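Local coordinates for protein ppBat (Bacteroides thetaiotaomicron VPI-5482, PDB 3CNE) that binds flavins such as lumichrome, riboflavin, FMN and FAD as a homodimer and may store them, apparently lacking proteolytic or chaperone activity, at residues E42-T45 / M49-I52; Q20-F25 / Y32-V37. All blocks are in the same frame, centred on the assembly; numbering follows the deposited sequence.

Contact 1: E42-T45 / M49-I52; sequences EIKT and MVLI
Ile43 and Leu51 exchange two backbone hydrogen bonds that hold the strands together: Ile43 N gives to Leu51 O at 2.9 Å, nearly straight at 170°, and Leu51 N gives back to Ile43 O at 3.0 Å. Nearer the turn, Thr45 N donates to Met49 O, and the hydroxyl adds a side-chain link, with Met49 N donating to Thr45 OG1 at 2.9 Å. A chi1 of 59° sets OG1 between the backbone N and the carbonyl carbon, where it can take this N-H; OG1 also bonds to Ser47 OG in the turn. Weaker CA-H...O contacts fill in between, the shortest running from Lys44 CA to Met49 O at 3.2 Å.

Such pairing defines an antiparallel beta hairpin, with Ile43-Leu51 a hydrogen-bonded pair between the non-hydrogen-bonded pairs Glu42-Ile52 and Lys44-Val50. The ladder continues across the dimer interface, because residues 50-52 also pair antiparallel with a strand of the second subunit.

The apolar contacts divide between the two faces. On that of Ile43 and Leu51, Ile43 CG1 meets Leu51 CB at 3.9 Å, while Thr45 CG2 lies 3.9 Å from Leu51 CD1, the two side chains roughly at right angles. Leu51 also rests on Leu18 and Phe19 of helix 15-27. On the other face, Glu42, CG anti to the backbone N (chi1 -176°), lays CG against Val50 CG1 at 3.6 Å, and its carboxylate stays alongside that methyl; Glu42 as a whole is exposed.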
# COMPACT_ATOMS: atom_id res chain seq x y z
N GLU A 42 -11.32 12.92 -2.36
CA GLU A 42 -10.70 12.20 -3.46
C GLU A 42 -9.24 12.64 -3.58
O GLU A 42 -8.96 13.83 -3.76
CB GLU A 42 -11.45 12.47 -4.76
CG GLU A 42 -10.89 11.66 -5.90
CD GLU A 42 -11.53 11.94 -7.24
OE1 GLU A 42 -12.78 11.84 -7.36
OE2 GLU A 42 -10.76 12.23 -8.17
N ILE A 43 -8.31 11.69 -3.44
CA ILE A 43 -6.86 12.02 -3.47
C ILE A 43 -6.16 11.08 -4.43
O ILE A 43 -6.75 10.14 -4.88
CB ILE A 43 -6.18 11.88 -2.06
CG1 ILE A 43 -6.23 10.41 -1.56
CG2 ILE A 43 -6.76 12.92 -1.04
CD1 ILE A 43 -5.38 10.14 -0.32
N LYS A 44 -4.90 11.35 -4.76
CA LYS A 44 -4.14 10.45 -5.61
C LYS A 44 -3.07 9.81 -4.79
O LYS A 44 -2.75 10.32 -3.72
CB LYS A 44 -3.49 11.21 -6.75
CG LYS A 44 -4.35 11.23 -7.99
CD LYS A 44 -5.33 12.38 -7.99
CE LYS A 44 -5.89 12.57 -9.42
NZ LYS A 44 -6.19 14.03 -9.69
N THR A 45 -2.53 8.69 -5.27
CA THR A 45 -1.32 8.14 -4.68
C THR A 45 -0.17 8.66 -5.51
O THR A 45 -0.39 9.10 -6.65
CB THR A 45 -1.32 6.63 -4.68
OG1 THR A 45 -1.45 6.12 -6.03
CG2 THR A 45 -2.57 6.14 -3.86
N MSE A 49 -2.87 6.22 -8.57
CA MSE A 49 -4.21 5.65 -8.37
C MSE A 49 -5.07 6.72 -7.69
O MSE A 49 -4.55 7.65 -7.13
CB MSE A 49 -4.18 4.36 -7.51
CG MSE A 49 -3.35 3.22 -8.06
SE MSE A 49 -3.98 2.66 -9.87
CE MSE A 49 -2.46 3.50 -10.84
N VAL A 50 -6.37 6.55 -7.72
CA VAL A 50 -7.28 7.43 -7.02
C VAL A 50 -7.88 6.70 -5.82
O VAL A 50 -8.37 5.57 -5.96
CB VAL A 50 -8.39 7.92 -7.99
CG1 VAL A 50 -9.51 8.67 -7.26
CG2 VAL A 50 -7.78 8.80 -9.08
N LEU A 51 -7.80 7.34 -4.64
CA LEU A 51 -8.48 6.88 -3.45
C LEU A 51 -9.58 7.86 -3.07
O LEU A 51 -9.41 9.07 -3.16
CB LEU A 51 -7.51 6.76 -2.26
CG LEU A 51 -6.27 5.86 -2.42
CD1 LEU A 51 -5.43 6.01 -1.18
CD2 LEU A 51 -6.69 4.41 -2.59
N ILE A 52 -10.72 7.32 -2.66
CA ILE A 52 -11.76 8.15 -2.03
C ILE A 52 -11.74 7.76 -0.55
O ILE A 52 -12.06 6.63 -0.19
CB ILE A 52 -13.13 7.98 -2.69
CG1 ILE A 52 -12.98 8.18 -4.23
CG2 ILE A 52 -14.15 8.99 -2.08
CD1 ILE A 52 -14.33 8.21 -5.03

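Contact 2: Q20-F25 / Y32-V37; sequences QYLEAF and YKVFAV
Phe25 and Tyr32 make the closest approach between helix and strand, with Phe25 CB 3.5 Å from Tyr32 CD2. Their rings sit obliquely, centroids 5.9 Å apart and planes at 42°, so neither a parallel stack nor a T-shaped pair describes them. Leu22 completes the grip: its CD2 methyl lies over one face of the Tyr32 ring, 4.2 Å from the centroid and 27° off the normal, a CH-pi contact. With chi1 at 65°, Tyr32 CG stands between its backbone N and carbonyl carbon, and the ring is directed at the helix. Were Tyr32 replaced by alanine, the Leu22 methyl would probably lose its aromatic partner and a gap would open beside Phe25.

Looser packing follows farther along the strand, where Leu22 and Val34 reach toward each other tip to tip, Leu22 CD2 to Val34 CG2 being 4.0 Å. The axes are 10.4 Å apart at closest approach, a span bridged mainly by side chains. Phe25 is buried, also meeting Val5 and Val7 of strand 4-9 and Ile171 and Leu174 of helix 167-174, whereas Tyr32 remains partly exposed and touches Ser47 of the second subunit.

Helix 15-27 and strand 31-36 are consecutive elements of a beta-alpha-beta unit in the DJ-1/PfpI fold. With carbon-to-carbon contacts and no polar bond between the two segments, their docking here probably rests on hydrophobic burial and shape fit.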
# COMPACT_ATOMS: atom_id res chain seq x y z
N GLN A 20 0.06 -0.09 4.57
CA GLN A 20 0.73 -0.76 5.69
C GLN A 20 0.04 -0.44 7.01
O GLN A 20 -0.23 -1.34 7.79
CB GLN A 20 2.21 -0.34 5.77
CG GLN A 20 3.08 -1.05 4.76
CD GLN A 20 4.54 -0.79 5.06
OE1 GLN A 20 5.10 -1.37 6.00
NE2 GLN A 20 5.16 0.11 4.29
N TYR A 21 -0.28 0.83 7.25
CA TYR A 21 -1.07 1.19 8.42
C TYR A 21 -2.47 0.58 8.36
O TYR A 21 -2.90 -0.05 9.32
CB TYR A 21 -1.20 2.71 8.58
CG TYR A 21 0.09 3.47 8.80
CD1 TYR A 21 0.87 3.25 9.95
CD2 TYR A 21 0.51 4.46 7.90
CE1 TYR A 21 2.07 3.96 10.17
CE2 TYR A 21 1.69 5.18 8.12
CZ TYR A 21 2.46 4.92 9.27
OH TYR A 21 3.63 5.60 9.50
N LEU A 22 -3.17 0.75 7.24
CA LEU A 22 -4.59 0.42 7.21
C LEU A 22 -4.81 -1.07 7.28
O LEU A 22 -5.75 -1.52 7.94
CB LEU A 22 -5.31 1.03 6.00
CG LEU A 22 -5.17 2.55 5.84
CD1 LEU A 22 -6.06 3.02 4.70
CD2 LEU A 22 -5.47 3.32 7.14
N GLU A 23 -3.96 -1.85 6.61
CA GLU A 23 -4.05 -3.29 6.71
C GLU A 23 -3.81 -3.74 8.14
O GLU A 23 -4.58 -4.57 8.69
CB GLU A 23 -3.04 -3.98 5.81
CG GLU A 23 -3.15 -5.49 5.90
CD GLU A 23 -1.99 -6.16 5.30
OE1 GLU A 23 -0.85 -5.76 5.61
OE2 GLU A 23 -2.23 -7.08 4.50
N ALA A 24 -2.76 -3.22 8.75
CA ALA A 24 -2.46 -3.59 10.15
C ALA A 24 -3.63 -3.27 11.10
O ALA A 24 -4.02 -4.12 11.90
CB ALA A 24 -1.15 -2.95 10.63
N PHE A 25 -4.21 -2.07 10.99
CA PHE A 25 -5.33 -1.68 11.84
C PHE A 25 -6.51 -2.61 11.60
O PHE A 25 -7.08 -3.13 12.54
CB PHE A 25 -5.80 -0.23 11.62
CG PHE A 25 -4.77 0.82 11.94
CD1 PHE A 25 -3.82 0.62 12.93
CD2 PHE A 25 -4.79 2.04 11.27
CE1 PHE A 25 -2.85 1.61 13.21
CE2 PHE A 25 -3.85 3.04 11.57
CZ PHE A 25 -2.88 2.82 12.53
N TYR A 32 -10.37 3.18 12.82
CA TYR A 32 -9.72 4.32 12.19
C TYR A 32 -10.63 5.02 11.21
O TYR A 32 -11.57 4.41 10.73
CB TYR A 32 -8.42 3.90 11.51
CG TYR A 32 -8.63 2.96 10.33
CD1 TYR A 32 -8.90 3.45 9.06
CD2 TYR A 32 -8.63 1.58 10.52
CE1 TYR A 32 -9.13 2.58 7.98
CE2 TYR A 32 -8.83 0.70 9.48
CZ TYR A 32 -9.09 1.20 8.22
OH TYR A 32 -9.31 0.30 7.21
N LYS A 33 -10.34 6.28 10.92
CA LYS A 33 -11.05 7.07 9.91
C LYS A 33 -9.99 7.84 9.15
O LYS A 33 -9.07 8.36 9.76
CB LYS A 33 -12.01 8.04 10.59
CG LYS A 33 -12.80 8.91 9.64
CD LYS A 33 -13.91 9.66 10.37
CE LYS A 33 -14.59 10.62 9.41
NZ LYS A 33 -15.75 11.37 10.03
N VAL A 34 -10.10 7.86 7.82
CA VAL A 34 -9.07 8.42 6.96
C VAL A 34 -9.55 9.79 6.44
O VAL A 34 -10.61 9.87 5.79
CB VAL A 34 -8.68 7.46 5.77
CG1 VAL A 34 -7.49 8.03 5.01
CG2 VAL A 34 -8.35 6.03 6.27
N PHE A 35 -8.72 10.81 6.68
CA PHE A 35 -9.00 12.21 6.33
C PHE A 35 -8.05 12.67 5.27
O PHE A 35 -6.83 12.60 5.44
CB PHE A 35 -8.86 13.16 7.55
CG PHE A 35 -9.83 12.90 8.67
CD1 PHE A 35 -11.00 13.65 8.79
CD2 PHE A 35 -9.56 11.92 9.63
CE1 PHE A 35 -11.91 13.41 9.84
CE2 PHE A 35 -10.43 11.67 10.67
CZ PHE A 35 -11.63 12.44 10.80
N ALA A 36 -8.61 13.18 4.17
CA ALA A 36 -7.79 13.78 3.13
C ALA A 36 -7.26 15.14 3.55
O ALA A 36 -8.01 15.99 3.98
CB ALA A 36 -8.59 13.91 1.81
N VAL A 37 -5.95 15.34 3.41
CA VAL A 37 -5.38 16.66 3.55
C VAL A 37 -5.53 17.33 2.18
O VAL A 37 -4.55 17.48 1.43
CB VAL A 37 -3.92 16.63 3.97
CG1 VAL A 37 -3.41 18.07 4.16
CG2 VAL A 37 -3.79 15.86 5.30

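From the N terminus, strand 4-9 leads into helix 15-27, and contact 2 closes the return from that helix to strand 31-36, completing a beta-alpha-beta unit of the main sheet. The chain then passes through residues 37-41 into the hairpin, where contact 1 closes a shorter excursion, three residues between its segments against six in contact 2. The two lie in series, neither nested nor crossed. Their centres are 13 Å apart, yet they meet directly, Ile43 CG2 packing 3.5 Å from Ala36 CB, which ties the hairpin to the sheet strand. Both also touch the second subunit: Val34 of contact 2 packs on Met49 of that chain, a hairpin residue.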